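Local coordinates for nucleoside permease NupG (Escherichia coli K-12, PDB 7DLA), which carries purine and pyrimidine nucleosides such as adenosine, uridine and thymidine across the inner membrane, driven by the proton motive force, at residues L22-F30 and N228-H236; F213-L224 and F349-L360. The protein carries 1 engineered substitution. All coordinates share one frame; numbering follows the deposited sequence.

Contact 1: L22-F30 and N228-H236; sequences LTTLGSYMF and NMFGNTFLH
Asn228 meets Thr23 through its backbone: the carbonyl O of Asn228 lies 3.7 Å from Thr23 CA, while the amide end of its side chain is engaged elsewhere, ND2 bonding to Tyr318 OH. At the next residue the carbonyl O of Met229 looks onto the bare backbone of Gly26, 4.1 Å from its CA, with no side chain in between. For the pair as a whole, the short helix axes approach to 7.6 Å at an angle of 54°. Gly26 N is also bonded to Tyr44 OH. The partners are the ends of the first and seventh transmembrane helices of this major facilitator superfamily transporter, next to the periplasmic loops. Closure of the two halves of the fold at this level is consistent with a periplasmic side that is shut.

Asn232 follows at a kink, where backbone N atoms of the helix lack bonds to the preceding turn. Its CB sits 3.7 Å from Thr23 O, and with CG anti to the backbone N (chi1 177°) the amide reaches across to Ser27. The bond from Ser27 OG to Asn232 OD1 is modelled implausibly short, so its detail is doubtful. On the other branch, ND2 is bonded to Glu156 OE2 and lies 4.1 Å from Thr24 CG2.

Thr233 uses both branches. Its hydroxyl donates from OG1 to Ser27 OG at 2.9 Å. The methyl, anti to the backbone N, points at Phe30, CG2 standing 3.6 Å from ring atom CD2, with the two side chains crossing at about a right angle. A turn later, His236 presents CD2 4.3 Å from Ser27 OG, and its NE2 joins Asn232 ND2 on Glu156 OE2.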
# COMPACT_ATOMS: atom_id res chain seq x y z
N LEU A 22 -1.50 6.97 -7.04
CA LEU A 22 -0.59 6.08 -6.34
C LEU A 22 0.18 5.18 -7.31
O LEU A 22 1.41 5.17 -7.30
CB LEU A 22 -1.37 5.24 -5.32
CG LEU A 22 -0.68 4.39 -4.22
CD1 LEU A 22 -0.35 3.04 -4.74
CD2 LEU A 22 0.58 5.07 -3.73
N THR A 23 -0.52 4.45 -8.18
CA THR A 23 0.10 3.44 -9.04
C THR A 23 0.73 4.01 -10.30
O THR A 23 1.65 3.42 -10.86
CB THR A 23 -0.94 2.39 -9.44
OG1 THR A 23 -1.89 2.98 -10.35
CG2 THR A 23 -1.62 1.79 -8.21
N THR A 24 0.24 5.15 -10.75
CA THR A 24 0.68 5.76 -11.98
C THR A 24 1.87 6.68 -11.81
O THR A 24 2.64 6.85 -12.76
CB THR A 24 -0.52 6.50 -12.55
OG1 THR A 24 -0.93 7.46 -11.57
CG2 THR A 24 -1.68 5.53 -12.79
N LEU A 25 2.08 7.22 -10.60
CA LEU A 25 3.09 8.25 -10.36
C LEU A 25 4.49 7.79 -10.77
O LEU A 25 5.33 8.60 -11.19
CB LEU A 25 3.08 8.66 -8.89
CG LEU A 25 4.01 9.84 -8.57
CD1 LEU A 25 3.69 11.13 -9.35
CD2 LEU A 25 4.19 10.09 -7.07
N GLY A 26 4.78 6.51 -10.66
CA GLY A 26 6.05 6.03 -11.16
C GLY A 26 6.20 6.30 -12.64
O GLY A 26 7.21 6.85 -13.07
N SER A 27 5.18 5.92 -13.41
CA SER A 27 5.19 6.12 -14.89
C SER A 27 5.34 7.61 -15.22
O SER A 27 6.17 7.94 -16.09
CB SER A 27 3.95 5.53 -15.52
OG SER A 27 4.10 4.14 -15.73
N TYR A 28 4.56 8.46 -14.55
CA TYR A 28 4.61 9.90 -14.79
C TYR A 28 5.99 10.46 -14.46
O TYR A 28 6.48 11.37 -15.14
CB TYR A 28 3.51 10.59 -13.98
CG TYR A 28 3.68 12.08 -13.75
CD1 TYR A 28 3.36 13.03 -14.75
CD2 TYR A 28 4.15 12.53 -12.53
CE1 TYR A 28 3.52 14.41 -14.51
CE2 TYR A 28 4.31 13.88 -12.28
CZ TYR A 28 4.00 14.83 -13.26
OH TYR A 28 4.19 16.17 -12.92
N MET A 29 6.66 9.90 -13.45
CA MET A 29 8.04 10.30 -13.21
C MET A 29 8.97 9.79 -14.31
O MET A 29 9.90 10.49 -14.71
CB MET A 29 8.50 9.79 -11.85
CG MET A 29 7.76 10.47 -10.75
SD MET A 29 8.45 10.23 -9.13
CE MET A 29 7.49 8.79 -8.62
N PHE A 30 8.72 8.59 -14.83
CA PHE A 30 9.66 8.01 -15.79
C PHE A 30 9.38 8.45 -17.22
O PHE A 30 10.24 9.05 -17.87
CB PHE A 30 9.63 6.49 -15.67
CG PHE A 30 10.57 5.79 -16.61
CD1 PHE A 30 11.91 5.68 -16.30
CD2 PHE A 30 10.10 5.27 -17.80
CE1 PHE A 30 12.77 5.03 -17.15
CE2 PHE A 30 10.96 4.60 -18.66
CZ PHE A 30 12.30 4.49 -18.33
N ASN A 228 3.28 -2.50 -7.65
CA ASN A 228 2.47 -1.27 -7.57
C ASN A 228 3.33 -0.05 -7.87
O ASN A 228 2.76 0.99 -8.15
CB ASN A 228 1.82 -1.12 -6.20
CG ASN A 228 0.74 -2.15 -5.95
OD1 ASN A 228 0.19 -2.71 -6.88
ND2 ASN A 228 0.45 -2.41 -4.69
N MET A 229 4.65 -0.16 -7.77
CA MET A 229 5.50 1.00 -8.08
C MET A 229 5.86 1.01 -9.56
O MET A 229 5.85 2.06 -10.14
CB MET A 229 6.80 0.96 -7.29
CG MET A 229 6.65 1.13 -5.81
SD MET A 229 8.23 1.15 -4.98
CE MET A 229 8.62 -0.59 -5.04
N PHE A 230 6.09 -0.14 -10.17
CA PHE A 230 6.56 -0.05 -11.54
C PHE A 230 5.76 -0.86 -12.54
O PHE A 230 6.21 -1.01 -13.67
CB PHE A 230 8.04 -0.47 -11.66
CG PHE A 230 8.97 0.35 -10.82
CD1 PHE A 230 9.52 1.53 -11.31
CD2 PHE A 230 9.35 -0.09 -9.56
CE1 PHE A 230 10.38 2.27 -10.54
CE2 PHE A 230 10.22 0.65 -8.78
CZ PHE A 230 10.73 1.83 -9.26
N GLY A 231 4.61 -1.41 -12.17
CA GLY A 231 3.90 -2.27 -13.10
C GLY A 231 3.28 -1.45 -14.21
O GLY A 231 3.24 -1.87 -15.37
N ASN A 232 2.82 -0.26 -13.86
CA ASN A 232 2.27 0.62 -14.87
C ASN A 232 3.38 1.09 -15.81
O ASN A 232 3.17 1.21 -17.03
CB ASN A 232 1.58 1.79 -14.18
CG ASN A 232 1.04 2.80 -15.14
OD1 ASN A 232 1.76 3.66 -15.64
ND2 ASN A 232 -0.26 2.71 -15.38
N THR A 233 4.59 1.34 -15.26
CA THR A 233 5.73 1.71 -16.09
C THR A 233 6.18 0.56 -16.97
O THR A 233 6.59 0.78 -18.11
CB THR A 233 6.90 2.21 -15.23
OG1 THR A 233 6.42 3.14 -14.25
CG2 THR A 233 7.95 2.88 -16.08
N PHE A 234 6.08 -0.66 -16.46
CA PHE A 234 6.42 -1.83 -17.26
C PHE A 234 5.41 -2.04 -18.38
O PHE A 234 5.79 -2.43 -19.49
CB PHE A 234 6.55 -3.05 -16.34
CG PHE A 234 6.29 -4.37 -17.02
CD1 PHE A 234 7.19 -4.86 -17.96
CD2 PHE A 234 5.14 -5.08 -16.77
CE1 PHE A 234 6.95 -6.07 -18.61
CE2 PHE A 234 4.89 -6.30 -17.41
CZ PHE A 234 5.80 -6.79 -18.33
N LEU A 235 4.14 -1.76 -18.14
CA LEU A 235 3.16 -1.90 -19.21
C LEU A 235 3.27 -0.77 -20.23
O LEU A 235 3.07 -0.99 -21.44
CB LEU A 235 1.75 -1.95 -18.64
CG LEU A 235 1.45 -3.21 -17.85
CD1 LEU A 235 0.02 -3.16 -17.39
CD2 LEU A 235 1.64 -4.37 -18.77
N HIS A 236 3.60 0.43 -19.78
CA HIS A 236 3.87 1.51 -20.71
C HIS A 236 5.22 1.34 -21.42
O HIS A 236 5.42 1.94 -22.47
CB HIS A 236 3.77 2.82 -19.93
CG HIS A 236 2.37 3.36 -19.89
ND1 HIS A 236 1.79 4.02 -20.96
CD2 HIS A 236 1.41 3.27 -18.94
CE1 HIS A 236 0.55 4.34 -20.65
NE2 HIS A 236 0.29 3.90 -19.43

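Contact 2: F213-L224 and F349-L360; sequences FFIFSMLLGAEL and FLMMTNGFGCIL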
# COMPACT_ATOMS: atom_id res chain seq x y z
N PHE A 213 11.81 -14.02 12.68
CA PHE A 213 10.57 -13.80 11.94
C PHE A 213 10.44 -12.36 11.46
O PHE A 213 10.04 -12.10 10.32
CB PHE A 213 9.35 -14.16 12.77
CG PHE A 213 8.12 -14.13 11.97
CD1 PHE A 213 7.99 -14.95 10.86
CD2 PHE A 213 7.15 -13.17 12.21
CE1 PHE A 213 6.85 -14.89 10.06
CE2 PHE A 213 6.00 -13.08 11.40
CZ PHE A 213 5.85 -13.94 10.33
N PHE A 214 10.76 -11.40 12.33
CA PHE A 214 10.61 -9.99 11.98
C PHE A 214 11.56 -9.58 10.86
O PHE A 214 11.16 -8.87 9.93
CB PHE A 214 10.82 -9.09 13.20
CG PHE A 214 9.67 -9.11 14.16
CD1 PHE A 214 8.37 -9.24 13.71
CD2 PHE A 214 9.87 -8.92 15.52
CE1 PHE A 214 7.30 -9.23 14.59
CE2 PHE A 214 8.81 -8.91 16.40
CZ PHE A 214 7.52 -9.07 15.93
N ILE A 215 12.83 -9.99 10.94
CA ILE A 215 13.71 -9.60 9.84
C ILE A 215 13.26 -10.27 8.55
O ILE A 215 13.31 -9.66 7.48
CB ILE A 215 15.18 -9.89 10.14
CG1 ILE A 215 15.56 -9.29 11.49
CG2 ILE A 215 16.06 -9.27 9.07
CD1 ILE A 215 17.03 -8.99 11.64
N PHE A 216 12.81 -11.52 8.63
CA PHE A 216 12.18 -12.10 7.45
C PHE A 216 11.02 -11.26 6.96
O PHE A 216 10.75 -11.18 5.76
CB PHE A 216 11.67 -13.50 7.72
CG PHE A 216 11.18 -14.16 6.48
CD1 PHE A 216 12.05 -14.41 5.43
CD2 PHE A 216 9.84 -14.42 6.31
CE1 PHE A 216 11.61 -14.99 4.27
CE2 PHE A 216 9.39 -14.99 5.15
CZ PHE A 216 10.28 -15.29 4.12
N SER A 217 10.27 -10.69 7.89
CA SER A 217 9.08 -9.96 7.49
C SER A 217 9.48 -8.69 6.78
O SER A 217 8.83 -8.26 5.82
CB SER A 217 8.21 -9.72 8.70
OG SER A 217 7.64 -10.95 9.11
N MET A 218 10.60 -8.10 7.19
CA MET A 218 11.12 -6.95 6.47
C MET A 218 11.57 -7.35 5.07
O MET A 218 11.26 -6.67 4.09
CB MET A 218 12.30 -6.36 7.22
CG MET A 218 12.87 -5.21 6.47
SD MET A 218 14.11 -4.50 7.51
CE MET A 218 15.48 -5.54 6.96
N LEU A 219 12.32 -8.45 4.97
CA LEU A 219 12.88 -8.84 3.69
C LEU A 219 11.79 -9.18 2.71
O LEU A 219 11.87 -8.82 1.53
CB LEU A 219 13.81 -10.03 3.88
CG LEU A 219 15.17 -9.65 4.44
CD1 LEU A 219 16.13 -10.77 4.16
CD2 LEU A 219 15.63 -8.31 3.85
N LEU A 220 10.73 -9.86 3.19
CA LEU A 220 9.58 -10.18 2.36
C LEU A 220 8.76 -8.94 2.01
O LEU A 220 8.30 -8.79 0.88
CB LEU A 220 8.70 -11.21 3.07
CG LEU A 220 7.37 -11.73 2.47
CD1 LEU A 220 6.26 -10.70 2.45
CD2 LEU A 220 7.59 -12.25 1.08
N GLY A 221 8.53 -8.06 3.00
CA GLY A 221 7.76 -6.86 2.75
C GLY A 221 8.42 -5.93 1.76
O GLY A 221 7.75 -5.14 1.09
N ALA A 222 9.74 -6.00 1.64
CA ALA A 222 10.39 -5.11 0.69
C ALA A 222 9.81 -5.29 -0.71
O ALA A 222 9.65 -4.31 -1.44
CB ALA A 222 11.90 -5.32 0.69
N GLU A 223 9.45 -6.50 -1.10
CA GLU A 223 8.93 -6.66 -2.46
C GLU A 223 7.42 -6.49 -2.56
O GLU A 223 6.84 -6.81 -3.60
CB GLU A 223 9.32 -8.01 -3.07
CG GLU A 223 8.49 -9.18 -2.60
CD GLU A 223 9.23 -10.47 -2.75
OE1 GLU A 223 10.47 -10.41 -2.71
OE2 GLU A 223 8.60 -11.54 -2.92
N LEU A 224 6.76 -5.99 -1.52
CA LEU A 224 5.30 -6.01 -1.53
C LEU A 224 4.72 -5.05 -2.56
O LEU A 224 3.73 -5.38 -3.23
CB LEU A 224 4.75 -5.69 -0.14
CG LEU A 224 4.60 -6.87 0.83
CD1 LEU A 224 4.01 -6.38 2.11
CD2 LEU A 224 3.72 -7.93 0.22
N PHE A 349 5.39 -5.68 13.95
CA PHE A 349 5.31 -6.50 12.75
C PHE A 349 4.91 -5.67 11.56
O PHE A 349 5.56 -5.71 10.51
CB PHE A 349 4.32 -7.65 12.94
CG PHE A 349 3.99 -8.37 11.67
CD1 PHE A 349 4.90 -9.21 11.07
CD2 PHE A 349 2.77 -8.19 11.06
CE1 PHE A 349 4.57 -9.88 9.88
CE2 PHE A 349 2.45 -8.85 9.87
CZ PHE A 349 3.35 -9.69 9.28
N LEU A 350 3.84 -4.89 11.70
CA LEU A 350 3.37 -4.07 10.59
C LEU A 350 4.35 -2.94 10.29
O LEU A 350 4.64 -2.65 9.13
CB LEU A 350 1.96 -3.58 10.94
CG LEU A 350 0.76 -4.18 10.18
CD1 LEU A 350 0.65 -5.68 10.39
CD2 LEU A 350 -0.55 -3.55 10.66
N MET A 351 4.93 -2.34 11.33
CA MET A 351 5.95 -1.32 11.12
C MET A 351 7.14 -1.86 10.33
O MET A 351 7.54 -1.28 9.32
CB MET A 351 6.40 -0.77 12.48
CG MET A 351 7.49 0.28 12.43
SD MET A 351 8.44 0.31 13.96
CE MET A 351 9.14 1.96 13.84
N MET A 352 7.71 -2.98 10.79
CA MET A 352 8.80 -3.64 10.08
C MET A 352 8.41 -4.01 8.66
O MET A 352 9.18 -3.80 7.71
CB MET A 352 9.22 -4.88 10.88
CG MET A 352 10.52 -5.59 10.44
SD MET A 352 11.98 -5.11 11.37
CE MET A 352 11.23 -4.93 12.99
N THR A 353 7.19 -4.52 8.47
CA THR A 353 6.82 -5.12 7.20
C THR A 353 6.42 -4.10 6.14
O THR A 353 6.69 -4.32 4.95
CB THR A 353 5.66 -6.09 7.40
OG1 THR A 353 5.87 -6.83 8.61
CG2 THR A 353 5.61 -7.09 6.26
N ASN A 354 5.77 -2.99 6.53
CA ASN A 354 5.29 -1.97 5.61
C ASN A 354 6.03 -0.65 5.70
O ASN A 354 5.93 0.16 4.78
CB ASN A 354 3.80 -1.68 5.84
CG ASN A 354 2.93 -2.85 5.51
OD1 ASN A 354 3.28 -3.99 5.78
ND2 ASN A 354 1.77 -2.58 4.92
N GLY A 355 6.73 -0.37 6.80
CA GLY A 355 7.53 0.84 6.86
C GLY A 355 8.94 0.56 6.36
O GLY A 355 9.35 1.04 5.30
N PHE A 356 9.65 -0.28 7.11
CA PHE A 356 11.03 -0.63 6.81
C PHE A 356 11.13 -1.50 5.56
O PHE A 356 11.99 -1.28 4.70
CB PHE A 356 11.64 -1.33 8.01
CG PHE A 356 11.66 -0.49 9.23
CD1 PHE A 356 12.37 0.70 9.25
CD2 PHE A 356 10.88 -0.84 10.34
CE1 PHE A 356 12.36 1.50 10.38
CE2 PHE A 356 10.86 -0.05 11.48
CZ PHE A 356 11.60 1.13 11.50
N GLY A 357 10.26 -2.51 5.47
CA GLY A 357 10.12 -3.21 4.21
C GLY A 357 9.95 -2.26 3.05
O GLY A 357 10.58 -2.41 2.01
N CYS A 358 9.12 -1.21 3.24
CA CYS A 358 8.87 -0.26 2.16
C CYS A 358 10.12 0.52 1.82
O CYS A 358 10.50 0.60 0.65
CB CYS A 358 7.74 0.70 2.52
SG CYS A 358 7.03 1.75 1.16
N ILE A 359 10.74 1.15 2.81
CA ILE A 359 11.92 1.95 2.51
C ILE A 359 12.96 1.11 1.79
O ILE A 359 13.48 1.49 0.73
CB ILE A 359 12.48 2.59 3.79
CG1 ILE A 359 11.35 3.17 4.62
CG2 ILE A 359 13.48 3.64 3.43
CD1 ILE A 359 11.71 3.46 6.04
N LEU A 360 13.26 -0.06 2.35
CA LEU A 360 14.32 -0.88 1.77
C LEU A 360 13.94 -1.32 0.36
O LEU A 360 14.72 -1.14 -0.59
CB LEU A 360 14.61 -2.06 2.69
CG LEU A 360 15.15 -3.35 2.06
CD1 LEU A 360 16.58 -3.15 1.62
CD2 LEU A 360 15.08 -4.48 3.09
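Helix 213-222 crosses helix 349-360 at 55°, with axes 7.3 Å apart at their closest and the backbones nearest where Ala222 CA and Gly357 CA stand 4.0 Å from each other.

Met218 is a knob in the hole formed by Met352, Phe356, Gly357 and Leu360. Its first two torsions are extended, CG anti to the backbone N, and carry SD to Phe356 CB; the bend at chi3 (88°) then turns CE toward Leu360 CD2, 4.0 Å away. Met352 answers from the other helix: its CG lies 3.8 Å from Met218 CB and also meets the carbonyl O of Phe214. Leu360 closes that end, CD2 touching Leu219 CD2 and CG lying against Ala222 CB.

At the opposite end Ser217 sits between the rings of Phe213 and Phe349. Its hydroxyl donates to Phe213 O at 2.9 Å, arriving above the carbonyl plane by 40°; Phe213 O thus takes Ser217 OG as well as Ser217 N. Held this way, OG lies over one face of the Phe213 ring, offset toward the rim, and reaches the edge of the Phe349 ring, 3.3 Å from CE1. Phe349 in turn meets Phe213 obliquely and takes Phe214 CE1 against its CB, 3.8 Å away.

In the middle the methyl CG2 of Thr353 rests by Ser217 O. Toward the C-terminal end of helix 213-222 the residues become small: Gly221 CA points a C-H at Thr353 O, 3.5 Å away, and Ala222 CA makes a like contact with Gly357 O. No conventional hydrogen bond spans the pair. Close crossing at small residues with CA-H...O contacts, beside a knob-into-hole contact, is characteristic of transmembrane helix pairs; here it joins the seventh and eleventh membrane helices of the major facilitator fold.

In the fold
Both contacts are buried, and both use the seventh transmembrane helix, which is broken between helix 208-222 and helix 226-236: contact 2 takes the first part and contact 1 the second, their centres 22 Å apart. The crossing angles are almost the same, and each has glycine on its interface, yet the chemistry differs. Contact 1, near the periplasmic end, is smaller and polar, with hydroxyls, amides and the nearby Glu156 joining the first helix to the seventh. Contact 2 is larger and mainly apolar, binding the seventh helix to the eleventh through methionines, leucines and aromatic rings, without a hydrogen bond across.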